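Local coordinates for protein NLP/P60 (PDB 6B8C) that probably cleaves peptide bonds in the stem peptides of bacterial peptidoglycan, as an NlpC/p60 endopeptidase domain of the secreted hydrolase SagA, at residues A[61-64]-A[68-71]. Numbering follows the deposited sequence.
Sequences YVYL and GRDI
Y63, near the C-terminal end of helix 55-67, rests its ring against R69 and I71 of the chain that doubles back past it. The bond from CA to CB points toward 68-71. CD1 lies 4.1 Å from CD1 of I71, an apolar contact; the second ortho carbon, CD2, is 3.4 Å from NH1 of R69, both partners approaching obliquely. Next along, CE2 is 3.8 Å from the same NH1. At the tip, OH hydrogen-bonds to the carbonyl oxygen of G93, just ahead of strand 95-98, whose L95 touches both Y63 and I71. R69 starts away from the helix, but bends at chi2 and chi3 bring its guanidinium alongside the ring. The two planes are 56° apart, with CD2 at the guanidinium edge and CG2 of I71 above one face, near its rim. The turn between the segments is the C-terminal end of the helix in the NlpC/p60 domain: G68 leaves helical geometry with positive phi (81°), where a CB would jam against the preceding carbonyl oxygen, and its N donates to O of L64 over 3.0 Å. A second, weak bond runs from the same N to O of Y63, which also accepts from OG1 of T67. Toward the solvent, L64 has CG anti to its N (chi1 -153°), and its CD1 packs against the backbone, 3.3 Å from O of R69 and equally far from O of G68. Its other methyl, CD2, comes within 4.1 Å of OD2 of D70, a carboxylate oxygen that forms a salt bridge with R60, one turn back on the helix.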
ATOM      1  N   TYR A  61      -4.823  -4.951   5.181  1.00 67.08           N
ATOM      2  CA  TYR A  61      -5.650  -4.608   6.330  1.00 65.20           C
ATOM      3  C   TYR A  61      -6.493  -3.371   6.054  1.00 65.19           C
ATOM      4  O   TYR A  61      -7.676  -3.326   6.413  1.00 65.79           O
ATOM      5  CB  TYR A  61      -4.765  -4.395   7.558  1.00 61.64           C
ATOM      6  CG  TYR A  61      -5.536  -4.342   8.856  1.00 61.01           C
ATOM      7  CD1 TYR A  61      -5.869  -3.126   9.442  1.00 59.70           C
ATOM      8  CD2 TYR A  61      -5.944  -5.511   9.489  1.00 62.18           C
ATOM      9  CE1 TYR A  61      -6.580  -3.078  10.627  1.00 60.37           C
ATOM     10  CE2 TYR A  61      -6.658  -5.473  10.670  1.00 62.74           C
ATOM     11  CZ  TYR A  61      -6.974  -4.255  11.236  1.00 61.56           C
ATOM     12  OH  TYR A  61      -7.681  -4.216  12.416  1.00 61.52           O
ATOM     13  N   VAL A  62      -5.900  -2.357   5.422  1.00 63.50           N
ATOM     14  CA  VAL A  62      -6.654  -1.149   5.092  1.00 64.81           C
ATOM     15  C   VAL A  62      -7.825  -1.489   4.176  1.00 68.79           C
ATOM     16  O   VAL A  62      -8.975  -1.088   4.423  1.00 69.01           O
ATOM     17  CB  VAL A  62      -5.726  -0.093   4.463  1.00 63.03           C
ATOM     18  CG1 VAL A  62      -6.527   1.097   3.971  1.00 64.13           C
ATOM     19  CG2 VAL A  62      -4.686   0.356   5.481  1.00 60.59           C
ATOM     20  N   TYR A  63      -7.554  -2.247   3.108  1.00 65.11           N
ATOM     21  CA  TYR A  63      -8.626  -2.581   2.178  1.00 71.60           C
ATOM     22  C   TYR A  63      -9.661  -3.496   2.812  1.00 73.75           C
ATOM     23  O   TYR A  63     -10.844  -3.410   2.475  1.00 76.16           O
ATOM     24  CB  TYR A  63      -8.050  -3.201   0.910  1.00 75.10           C
ATOM     25  CG  TYR A  63      -7.740  -2.145  -0.111  1.00 77.48           C
ATOM     26  CD1 TYR A  63      -6.536  -1.464  -0.081  1.00 76.14           C
ATOM     27  CD2 TYR A  63      -8.675  -1.794  -1.076  1.00 81.41           C
ATOM     28  CE1 TYR A  63      -6.255  -0.481  -1.000  1.00 78.10           C
ATOM     29  CE2 TYR A  63      -8.404  -0.809  -2.000  1.00 82.82           C
ATOM     30  CZ  TYR A  63      -7.191  -0.157  -1.958  1.00 82.46           C
ATOM     31  OH  TYR A  63      -6.909   0.827  -2.875  1.00 86.98           O
ATOM     32  N   LEU A  64      -9.245  -4.356   3.740  1.00 73.07           N
ATOM     33  CA  LEU A  64     -10.197  -5.208   4.437  1.00 74.67           C
ATOM     34  C   LEU A  64     -11.123  -4.384   5.319  1.00 74.80           C
ATOM     35  O   LEU A  64     -12.332  -4.637   5.370  1.00 77.18           O
ATOM     36  CB  LEU A  64      -9.439  -6.247   5.260  1.00 73.67           C
ATOM     37  CG  LEU A  64     -10.127  -7.575   5.550  1.00 76.83           C
ATOM     38  CD1 LEU A  64     -11.068  -7.945   4.418  1.00 80.78           C
ATOM     39  CD2 LEU A  64      -9.063  -8.645   5.725  1.00 75.88           C
ATOM     40  N   GLY A  68     -14.016  -4.727   2.943  1.00 82.47           N
ATOM     41  CA  GLY A  68     -14.397  -6.067   3.331  1.00 85.31           C
ATOM     42  C   GLY A  68     -13.843  -7.176   2.464  1.00 87.45           C
ATOM     43  O   GLY A  68     -13.966  -8.351   2.836  1.00 88.37           O
ATOM     44  N   ARG A  69     -13.248  -6.855   1.321  1.00 84.66           N
ATOM     45  CA  ARG A  69     -12.673  -7.868   0.451  1.00 87.77           C
ATOM     46  C   ARG A  69     -11.189  -8.048   0.752  1.00 84.36           C
ATOM     47  O   ARG A  69     -10.516  -7.155   1.274  1.00 81.48           O
ATOM     48  CB  ARG A  69     -12.876  -7.501  -1.018  1.00 91.99           C
ATOM     49  CG  ARG A  69     -12.064  -6.310  -1.472  1.00 92.38           C
ATOM     50  CD  ARG A  69     -12.856  -5.456  -2.444  1.00 98.60           C
ATOM     51  NE  ARG A  69     -12.185  -5.334  -3.734  1.00102.22           N
ATOM     52  CZ  ARG A  69     -11.194  -4.485  -3.981  1.00100.39           C
ATOM     53  NH1 ARG A  69     -10.750  -3.686  -3.018  1.00 98.18           N
ATOM     54  NH2 ARG A  69     -10.643  -4.439  -5.187  1.00100.80           N
ATOM     55  N   ASP A  70     -10.685  -9.227   0.409  1.00 89.54           N
ATOM     56  CA  ASP A  70      -9.338  -9.655   0.768  1.00 85.62           C
ATOM     57  C   ASP A  70      -8.475  -9.662  -0.489  1.00 85.50           C
ATOM     58  O   ASP A  70      -8.451 -10.647  -1.232  1.00 87.60           O
ATOM     59  CB  ASP A  70      -9.378 -11.032   1.430  1.00 85.79           C
ATOM     60  CG  ASP A  70      -8.132 -11.331   2.248  1.00 82.12           C
ATOM     61  OD1 ASP A  70      -7.023 -10.971   1.813  1.00 79.83           O
ATOM     62  OD2 ASP A  70      -8.262 -11.928   3.336  1.00 81.79           O
ATOM     63  N   ILE A  71      -7.760  -8.562  -0.724  1.00 82.78           N
ATOM     64  CA  ILE A  71      -6.696  -8.556  -1.721  1.00 83.12           C
ATOM     65  C   ILE A  71      -5.587  -9.430  -1.151  1.00 84.47           C
ATOM     66  O   ILE A  71      -5.600  -9.748   0.041  1.00 81.03           O
ATOM     67  CB  ILE A  71      -6.219  -7.126  -2.039  1.00 78.72           C
ATOM     68  CG1 ILE A  71      -5.428  -6.534  -0.872  1.00 73.27           C
ATOM     69  CG2 ILE A  71      -7.410  -6.232  -2.332  1.00 79.58           C
ATOM     70  CD1 ILE A  71      -4.911  -5.126  -1.139  1.00 70.16           C
TER